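Local coordinates for protein voltage-sensor containing phosphatase (PDB 3V0D) that probably removes phosphate from phosphoinositide lipids under the control of a membrane voltage sensor, using a PTEN-like phosphatase domain joined to a C2 domain, at residues K203-T208 with K330-D335. The protein carries 1 engineered substitution. Sequence-based numbering, arbitrary orientation.
Sequences KVTGVT and KLTFSD
A classic beta bulge interrupts the antiparallel pairing of strands 203-208 and 330-335, where Thr205 and Gly206 both face Thr332. Thr205 N donates a hydrogen bond of 2.8 Å to Thr332 O. Gly206 N makes a weak hydrogen bond of 3.4 Å to Thr332 O. In return, Thr332 N donates a hydrogen bond to Gly206 O from above the carbonyl plane, 39° out of it. Lys203 with Ser334 and Thr208 with Lys330 each exchange two backbone hydrogen bonds. The C2 domain is a beta sandwich, and these strands are the first and last of its five-stranded sheet, next to each other within it. Strand 255-260 flanks 203-208, and strand 303-307 flanks 330-335. Val204, Val207, Leu331 and Phe333 share the buried face, where Phe292 and Phe294, from strand 290-295 of the facing four-stranded sheet, meet Leu331. Val204 CG2, anti to the carbonyl carbon, touches Phe333 CE2 at 3.7 Å, and the two side chains cross obliquely. Lys203 O lies in the plane of the Phe333 ring, at its edge. Val207 and Leu331 run side by side, with Val207 CG2 3.9 Å from Leu331 CD2. Lys203, Thr208, Lys330, Thr332 and Ser334 line the other face. A water there bridges Thr208 OG1, Thr332 OG1 and Lys330 O, donating to Lys330 O at 3.0 Å. Lys330 bends at chi3 (75°), which turns CE to lie 3.9 Å from Thr208 OG1. The bulge residue Thr205 crosses Thr332 at about a right angle, with Thr205 OG1 3.6 Å from Thr332 CG2. Its methyl CG2 rests against CB and OG of Ser334.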
# COMPACT_ATOMS: atom_id res chain seq x y z
N LYS A 203 14.64 -16.13 -5.87
CA LYS A 203 15.40 -15.15 -6.65
C LYS A 203 14.59 -14.77 -7.87
O LYS A 203 13.97 -15.63 -8.49
CB LYS A 203 16.75 -15.73 -7.10
CG LYS A 203 17.77 -15.87 -5.98
CD LYS A 203 19.06 -16.48 -6.50
CE LYS A 203 20.12 -16.59 -5.40
NZ LYS A 203 21.42 -17.13 -5.91
N VAL A 204 14.61 -13.50 -8.25
CA VAL A 204 14.04 -13.12 -9.55
C VAL A 204 15.04 -13.47 -10.64
O VAL A 204 16.23 -13.08 -10.55
CB VAL A 204 13.74 -11.60 -9.59
CG1 VAL A 204 13.34 -11.17 -11.00
CG2 VAL A 204 12.65 -11.24 -8.62
N THR A 205 14.58 -14.21 -11.64
CA THR A 205 15.44 -14.60 -12.76
C THR A 205 14.99 -14.03 -14.09
O THR A 205 15.73 -14.11 -15.08
CB THR A 205 15.50 -16.12 -12.90
OG1 THR A 205 14.17 -16.59 -13.07
CG2 THR A 205 16.15 -16.76 -11.68
N GLY A 206 13.81 -13.42 -14.14
CA GLY A 206 13.35 -12.81 -15.37
C GLY A 206 12.22 -11.82 -15.13
O GLY A 206 11.49 -11.91 -14.12
N VAL A 207 12.08 -10.88 -16.07
CA VAL A 207 10.95 -9.96 -16.08
C VAL A 207 10.46 -9.85 -17.52
O VAL A 207 11.27 -9.73 -18.44
CB VAL A 207 11.30 -8.57 -15.43
CG1 VAL A 207 12.55 -7.89 -16.06
CG2 VAL A 207 10.09 -7.65 -15.43
N THR A 208 9.14 -9.90 -17.68
CA THR A 208 8.49 -9.84 -18.99
C THR A 208 7.45 -8.74 -18.93
O THR A 208 6.63 -8.75 -18.01
CB THR A 208 7.83 -11.18 -19.33
OG1 THR A 208 8.85 -12.19 -19.27
CG2 THR A 208 7.20 -11.17 -20.72
N LYS A 330 5.37 -9.58 -15.56
CA LYS A 330 5.54 -10.91 -14.97
C LYS A 330 6.98 -11.03 -14.44
O LYS A 330 7.92 -10.81 -15.21
CB LYS A 330 5.27 -12.00 -16.00
CG LYS A 330 5.60 -13.39 -15.49
CD LYS A 330 5.26 -14.47 -16.48
CE LYS A 330 6.25 -14.52 -17.60
NZ LYS A 330 6.01 -15.75 -18.39
N LEU A 331 7.12 -11.41 -13.17
CA LEU A 331 8.41 -11.83 -12.65
C LEU A 331 8.49 -13.33 -12.63
O LEU A 331 7.53 -14.00 -12.20
CB LEU A 331 8.64 -11.33 -11.22
CG LEU A 331 8.58 -9.82 -11.02
CD1 LEU A 331 8.78 -9.49 -9.55
CD2 LEU A 331 9.64 -9.13 -11.86
N THR A 332 9.60 -13.86 -13.12
CA THR A 332 9.91 -15.29 -13.02
C THR A 332 10.90 -15.47 -11.88
O THR A 332 11.82 -14.66 -11.71
CB THR A 332 10.50 -15.77 -14.36
OG1 THR A 332 9.54 -15.51 -15.39
CG2 THR A 332 10.85 -17.25 -14.34
N PHE A 333 10.74 -16.57 -11.13
CA PHE A 333 11.55 -16.84 -9.94
C PHE A 333 12.22 -18.20 -10.02
O PHE A 333 11.67 -19.14 -10.61
CB PHE A 333 10.65 -16.91 -8.69
CG PHE A 333 9.87 -15.66 -8.41
CD1 PHE A 333 8.50 -15.63 -8.56
CD2 PHE A 333 10.51 -14.50 -7.97
CE1 PHE A 333 7.77 -14.49 -8.27
CE2 PHE A 333 9.80 -13.34 -7.68
CZ PHE A 333 8.42 -13.34 -7.84
N SER A 334 13.35 -18.32 -9.33
CA SER A 334 13.89 -19.61 -8.95
C SER A 334 13.74 -19.79 -7.44
O SER A 334 13.70 -18.82 -6.68
CB SER A 334 15.36 -19.72 -9.36
OG SER A 334 16.16 -18.79 -8.65
N ASP A 335 13.64 -21.05 -7.04
CA ASP A 335 13.55 -21.43 -5.64
C ASP A 335 14.93 -21.29 -5.00
O ASP A 335 15.89 -21.91 -5.47
CB ASP A 335 13.05 -22.88 -5.56
CG ASP A 335 13.21 -23.51 -4.17
OD1 ASP A 335 13.03 -22.82 -3.16
OD2 ASP A 335 13.47 -24.73 -4.11
O HOH W 1 9.35 -13.00 -16.58